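PDB 2X4H: iron dependent repressor from Sulfolobus solfataricus, which probably acts as a metal-dependent transcription factor of the DtxR/MntR family, binding DNA and transition metal ions such as zinc and forming dimers. Local coordinates for residues I90-V93 with N94-I97; S46-F49 with E50-H54. All blocks are in the same frame, centred on the assembly; numbering follows the deposited sequence.

How the contacts relate
Both contacts are local: contact 2 runs along a helix, contact 1 round a helix end, one in each family region of the chain. Contact 2 comes first in sequence, along most of helix 45-57 of the N-terminal DNA-binding region; contact 1 ends helix 72-94 in the metal-binding and dimerisation region. They lie on opposite sides of the chain's centre, with their centres 37 Å apart and their nearest atoms about 25 Å apart, so they do not touch. Their relation to zinc differs. Contact 2 itself supplies ligands to two zinc ions, through Glu50, Glu51 and His54, whereas contact 1 supplies none: the side chain of Ile90 is about 8 Å from a bound zinc, next to the ligands Glu89 and Cys131.

Contact 1 of 2, residues I90-V93 with N94-I97; sequences ILLV and NIGI
The carboxamide of Asn94 turns one flat face to Ile90: Ile90 O sits almost directly over Asn94 CG at 3.1 Å, and Ile90 CG2 lies on the same side, above the plane and just past the NH2 end, 3.6 Å from Asn94 ND2. The two side chains run side by side. Asn94 N bonds to Ile90 O, and Ile95 N to Leu91 O makes one more helical step before Ile95 leaves helical backbone angles. The Ile95 side chain, with CG1 held between backbone N and carbonyl carbon (chi1 74°), brings CG1 within 3.4 Å of Leu92 O. Helix 72-94 then closes in a Schellman motif: Ile97 N reaches back to Leu92 O (2.9 Å) and Gly96 N to Val93 O (3.0 Å), the latter from above the carbonyl plane. Gly96, as C-prime residue, takes a positive phi (105°) at which a side chain would jam against the preceding carbonyl oxygen. The apolar partners of the motif are Leu92 CD2 and Ile97 CD1, 4.1 Å apart, and Leu92 also packs on Ala102 of helix 99-107. Leu91 CD1 meets Ile95 CG2 at 3.8 Å; Leu91 packs on Leu91 of the second subunit, and Ile95 on Tyr124 of that subunit.

Contact 2 of 2, residues S46-F49 with E50-H54; sequences SSVF and EEVSH. With ZN (zinc ion), chain L; ZN (zinc ion), chain K.
Glu50 and Phe49, the residues most covered here, look different ways from one turn of helix 45-57. Glu50 is tied back to Ser46 by its amide, with Glu50 N 2.9 Å from Ser46 O, and its CB rests against the same oxygen. Its side chain leaves with CG anti to the backbone N (chi1 176°) and bends at chi2 (67°), which swings the carboxylate along the helix toward His54, one turn on. There Glu50 OE1 (1.8 Å) and His54 NE2 (2.0 Å) grip one zinc ion from the same helix side, and Glu15 and Glu51 of the third subunit complete its coordination. Glu50 OE2 is held by Ser12 of that subunit. Glu51, next in line, is likewise bent and puts OE2 1.8 Å from a second zinc, which it shares with Glu15 of its own chain and with Glu50 and His54 of the third subunit. Phe49 presents a ring edge near Glu50 N, and Phe49 O accepts from Ser53 N. Ser53 OG turns back to Glu50 O at 2.8 Å, beside weak bonds from the amides of Ser53 and His54. An alanine in place of Ser53 would lack the hydroxyl, and Glu50 O would probably lose its shortest hydrogen bond and rely on the two weak amide donors. On another side, Val48 CG1 and Val52 CG2 meet at 3.9 Å. Helix 45-57 is probably the recognition helix of a winged helix-turn-helix, preceding the hairpin 61-64/67-70; Val48 and Val52 seat it on Ile34 of helix 34-41, and Val48 also touches Tyr18 of helix 13-27.

Contact 1 of 2, residues I90-V93 with N94-I97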
ATOM      1  N   ILE C  90     -21.758 -18.088 -12.613  1.00 37.26           N
ATOM      2  CA  ILE C  90     -23.121 -18.523 -12.845  1.00 36.09           C
ATOM      3  C   ILE C  90     -23.789 -17.699 -13.928  1.00 35.74           C
ATOM      4  O   ILE C  90     -24.451 -18.264 -14.810  1.00 35.06           O
ATOM      5  CB  ILE C  90     -23.981 -18.503 -11.565  1.00 36.18           C
ATOM      6  CG1 ILE C  90     -23.567 -19.663 -10.652  1.00 38.39           C
ATOM      7  CG2 ILE C  90     -25.498 -18.647 -11.900  1.00 34.53           C
ATOM      8  CD1 ILE C  90     -24.207 -19.664  -9.285  1.00 36.34           C
ATOM      9  N   LEU C  91     -23.622 -16.375 -13.862  1.00 35.31           N
ATOM     10  CA  LEU C  91     -24.143 -15.492 -14.916  1.00 35.47           C
ATOM     11  C   LEU C  91     -23.578 -15.926 -16.257  1.00 35.97           C
ATOM     12  O   LEU C  91     -24.317 -16.027 -17.228  1.00 37.95           O
ATOM     13  CB  LEU C  91     -23.819 -14.010 -14.658  1.00 35.41           C
ATOM     14  CG  LEU C  91     -24.124 -13.034 -15.806  1.00 36.08           C
ATOM     15  CD1 LEU C  91     -25.608 -12.976 -16.090  1.00 34.17           C
ATOM     16  CD2 LEU C  91     -23.519 -11.624 -15.493  1.00 35.46           C
ATOM     17  N   LEU C  92     -22.284 -16.207 -16.305  1.00 35.80           N
ATOM     18  CA  LEU C  92     -21.612 -16.474 -17.572  1.00 36.68           C
ATOM     19  C   LEU C  92     -22.057 -17.803 -18.163  1.00 37.66           C
ATOM     20  O   LEU C  92     -22.326 -17.904 -19.373  1.00 38.33           O
ATOM     21  CB  LEU C  92     -20.091 -16.392 -17.412  1.00 36.77           C
ATOM     22  CG  LEU C  92     -19.539 -15.016 -17.018  1.00 36.43           C
ATOM     23  CD1 LEU C  92     -18.032 -15.027 -17.028  1.00 34.75           C
ATOM     24  CD2 LEU C  92     -20.062 -13.896 -17.923  1.00 36.20           C
ATOM     25  N   VAL C  93     -22.224 -18.814 -17.312  1.00 38.15           N
ATOM     26  CA  VAL C  93     -22.738 -20.092 -17.791  1.00 39.08           C
ATOM     27  C   VAL C  93     -24.184 -19.919 -18.243  1.00 39.04           C
ATOM     28  O   VAL C  93     -24.583 -20.486 -19.275  1.00 40.21           O
ATOM     29  CB  VAL C  93     -22.560 -21.209 -16.732  1.00 40.32           C
ATOM     30  CG1 VAL C  93     -23.386 -22.455 -17.057  1.00 40.91           C
ATOM     31  CG2 VAL C  93     -21.078 -21.567 -16.592  1.00 42.10           C
ATOM     32  N   ASN C  94     -24.976 -19.135 -17.508  1.00 38.09           N
ATOM     33  CA  ASN C  94     -26.426 -19.009 -17.832  1.00 38.55           C
ATOM     34  C   ASN C  94     -26.643 -18.246 -19.145  1.00 39.38           C
ATOM     35  O   ASN C  94     -27.693 -18.397 -19.795  1.00 39.69           O
ATOM     36  CB  ASN C  94     -27.219 -18.309 -16.728  1.00 37.24           C
ATOM     37  CG  ASN C  94     -27.373 -19.140 -15.486  1.00 38.18           C
ATOM     38  OD1 ASN C  94     -26.885 -20.284 -15.395  1.00 38.61           O
ATOM     39  ND2 ASN C  94     -28.065 -18.565 -14.489  1.00 37.01           N
ATOM     40  N   ILE C  95     -25.661 -17.429 -19.537  1.00 39.16           N
ATOM     41  CA  ILE C  95     -25.764 -16.727 -20.816  1.00 40.46           C
ATOM     42  C   ILE C  95     -24.993 -17.428 -21.912  1.00 41.88           C
ATOM     43  O   ILE C  95     -24.806 -16.855 -22.976  1.00 43.82           O
ATOM     44  CB  ILE C  95     -25.338 -15.239 -20.705  1.00 40.29           C
ATOM     45  CG1 ILE C  95     -23.822 -15.081 -20.569  1.00 41.20           C
ATOM     46  CG2 ILE C  95     -26.016 -14.574 -19.506  1.00 38.95           C
ATOM     47  CD1 ILE C  95     -23.378 -13.627 -20.431  1.00 40.55           C
ATOM     48  N   GLY C  96     -24.542 -18.655 -21.667  1.00 42.10           N
ATOM     49  CA  GLY C  96     -24.001 -19.506 -22.733  1.00 44.21           C
ATOM     50  C   GLY C  96     -22.498 -19.706 -22.836  1.00 45.65           C
ATOM     51  O   GLY C  96     -22.025 -20.242 -23.814  1.00 48.23           O
ATOM     52  N   ILE C  97     -21.732 -19.281 -21.843  1.00 45.06           N
ATOM     53  CA  ILE C  97     -20.274 -19.477 -21.855  1.00 46.30           C
ATOM     54  C   ILE C  97     -19.897 -20.784 -21.117  1.00 47.35           C
ATOM     55  O   ILE C  97     -20.349 -21.015 -20.008  1.00 45.54           O
ATOM     56  CB  ILE C  97     -19.555 -18.245 -21.237  1.00 44.77           C
ATOM     57  CG1 ILE C  97     -19.860 -17.006 -22.089  1.00 45.86           C
ATOM     58  CG2 ILE C  97     -18.056 -18.451 -21.220  1.00 46.33           C
ATOM     59  CD1 ILE C  97     -19.449 -15.707 -21.540  1.00 44.22           C
TER

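Contact 2 of 2, residues S46-F49 with E50-H54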
ATOM      1  N   SER C  46      11.242 -10.193   1.724  1.00 50.60           N
ATOM      2  CA  SER C  46      11.167  -8.739   1.651  1.00 50.78           C
ATOM      3  C   SER C  46       9.882  -8.315   0.937  1.00 49.78           C
ATOM      4  O   SER C  46       9.194  -7.405   1.392  1.00 50.16           O
ATOM      5  CB  SER C  46      12.390  -8.171   0.905  1.00 52.62           C
ATOM      6  OG  SER C  46      12.381  -8.588  -0.449  1.00 53.99           O
ATOM      7  N   SER C  47       9.550  -8.983  -0.167  1.00 49.57           N
ATOM      8  CA  SER C  47       8.263  -8.756  -0.853  1.00 48.65           C
ATOM      9  C   SER C  47       7.074  -9.064   0.058  1.00 47.23           C
ATOM     10  O   SER C  47       6.112  -8.298   0.100  1.00 47.13           O
ATOM     11  CB  SER C  47       8.162  -9.588  -2.126  1.00 49.58           C
ATOM     12  OG  SER C  47       9.272  -9.370  -2.981  1.00 50.85           O
ATOM     13  N   VAL C  48       7.147 -10.158   0.815  1.00 46.63           N
ATOM     14  CA  VAL C  48       6.076 -10.472   1.747  1.00 46.33           C
ATOM     15  C   VAL C  48       5.981  -9.433   2.857  1.00 46.35           C
ATOM     16  O   VAL C  48       4.890  -8.999   3.185  1.00 46.78           O
ATOM     17  CB  VAL C  48       6.211 -11.889   2.354  1.00 47.56           C
ATOM     18  CG1 VAL C  48       5.141 -12.131   3.427  1.00 47.34           C
ATOM     19  CG2 VAL C  48       6.101 -12.939   1.264  1.00 47.79           C
ATOM     20  N   PHE C  49       7.112  -9.014   3.421  1.00 46.81           N
ATOM     21  CA  PHE C  49       7.107  -7.964   4.452  1.00 47.39           C
ATOM     22  C   PHE C  49       6.491  -6.671   3.924  1.00 46.81           C
ATOM     23  O   PHE C  49       5.681  -6.039   4.598  1.00 46.96           O
ATOM     24  CB  PHE C  49       8.528  -7.669   4.959  1.00 48.88           C
ATOM     25  CG  PHE C  49       8.564  -6.816   6.207  1.00 51.55           C
ATOM     26  CD1 PHE C  49       8.903  -7.375   7.438  1.00 52.92           C
ATOM     27  CD2 PHE C  49       8.247  -5.456   6.152  1.00 52.14           C
ATOM     28  CE1 PHE C  49       8.935  -6.602   8.585  1.00 55.76           C
ATOM     29  CE2 PHE C  49       8.276  -4.671   7.297  1.00 55.33           C
ATOM     30  CZ  PHE C  49       8.630  -5.247   8.523  1.00 57.10           C
ATOM     31  N   GLU C  50       6.891  -6.272   2.726  1.00 46.55           N
ATOM     32  CA  GLU C  50       6.376  -5.050   2.121  1.00 47.35           C
ATOM     33  C   GLU C  50       4.877  -5.185   1.901  1.00 46.49           C
ATOM     34  O   GLU C  50       4.112  -4.308   2.298  1.00 47.08           O
ATOM     35  CB  GLU C  50       7.107  -4.763   0.800  1.00 48.15           C
ATOM     36  CG  GLU C  50       6.609  -3.571  -0.008  1.00 49.64           C
ATOM     37  CD  GLU C  50       6.834  -2.207   0.628  1.00 49.95           C
ATOM     38  OE1 GLU C  50       6.035  -1.312   0.310  1.00 49.59           O
ATOM     39  OE2 GLU C  50       7.780  -2.016   1.407  1.00 49.59           O
ATOM     40  N   GLU C  51       4.450  -6.293   1.299  1.00 46.20           N
ATOM     41  CA  GLU C  51       3.024  -6.460   0.984  1.00 45.75           C
ATOM     42  C   GLU C  51       2.225  -6.545   2.268  1.00 45.76           C
ATOM     43  O   GLU C  51       1.199  -5.881   2.408  1.00 46.17           O
ATOM     44  CB  GLU C  51       2.764  -7.662   0.068  1.00 45.91           C
ATOM     45  CG  GLU C  51       1.271  -7.850  -0.375  1.00 46.45           C
ATOM     46  CD  GLU C  51       0.724  -6.665  -1.151  1.00 47.42           C
ATOM     47  OE1 GLU C  51       1.493  -5.770  -1.501  1.00 52.15           O
ATOM     48  OE2 GLU C  51      -0.483  -6.590  -1.431  1.00 45.63           O
ATOM     49  N   VAL C  52       2.714  -7.307   3.240  1.00 46.11           N
ATOM     50  CA  VAL C  52       2.022  -7.371   4.527  1.00 46.45           C
ATOM     51  C   VAL C  52       1.767  -5.984   5.140  1.00 46.46           C
ATOM     52  O   VAL C  52       0.701  -5.757   5.694  1.00 47.51           O
ATOM     53  CB  VAL C  52       2.695  -8.343   5.507  1.00 47.45           C
ATOM     54  CG1 VAL C  52       2.156  -8.148   6.921  1.00 49.13           C
ATOM     55  CG2 VAL C  52       2.438  -9.790   5.061  1.00 47.89           C
ATOM     56  N   SER C  53       2.678  -5.030   4.990  1.00 46.29           N
ATOM     57  CA  SER C  53       2.458  -3.709   5.606  1.00 47.77           C
ATOM     58  C   SER C  53       1.376  -2.920   4.882  1.00 47.11           C
ATOM     59  O   SER C  53       0.601  -2.207   5.509  1.00 48.28           O
ATOM     60  CB  SER C  53       3.774  -2.893   5.768  1.00 48.93           C
ATOM     61  OG  SER C  53       4.341  -2.576   4.525  1.00 50.21           O
ATOM     62  N   HIS C  54       1.274  -3.104   3.572  1.00 46.22           N
ATOM     63  CA  HIS C  54       0.115  -2.603   2.826  1.00 45.99           C
ATOM     64  C   HIS C  54      -1.222  -3.246   3.191  1.00 45.84           C
ATOM     65  O   HIS C  54      -2.247  -2.560   3.225  1.00 45.21           O
ATOM     66  CB  HIS C  54       0.364  -2.704   1.323  1.00 46.19           C
ATOM     67  CG  HIS C  54       1.391  -1.726   0.838  1.00 46.04           C
ATOM     68  ND1 HIS C  54       1.258  -0.371   1.032  1.00 47.90           N
ATOM     69  CD2 HIS C  54       2.558  -1.901   0.180  1.00 44.79           C
ATOM     70  CE1 HIS C  54       2.299   0.254   0.512  1.00 51.39           C
ATOM     71  NE2 HIS C  54       3.108  -0.653  -0.005  1.00 50.40           N
TER
HETATM   72 ZN    ZN L1142       4.890  -0.494  -0.820  1.00 46.14          ZN
HETATM   73 ZN    ZN K1141      -1.516  -5.308  -2.044  1.00 50.28          ZN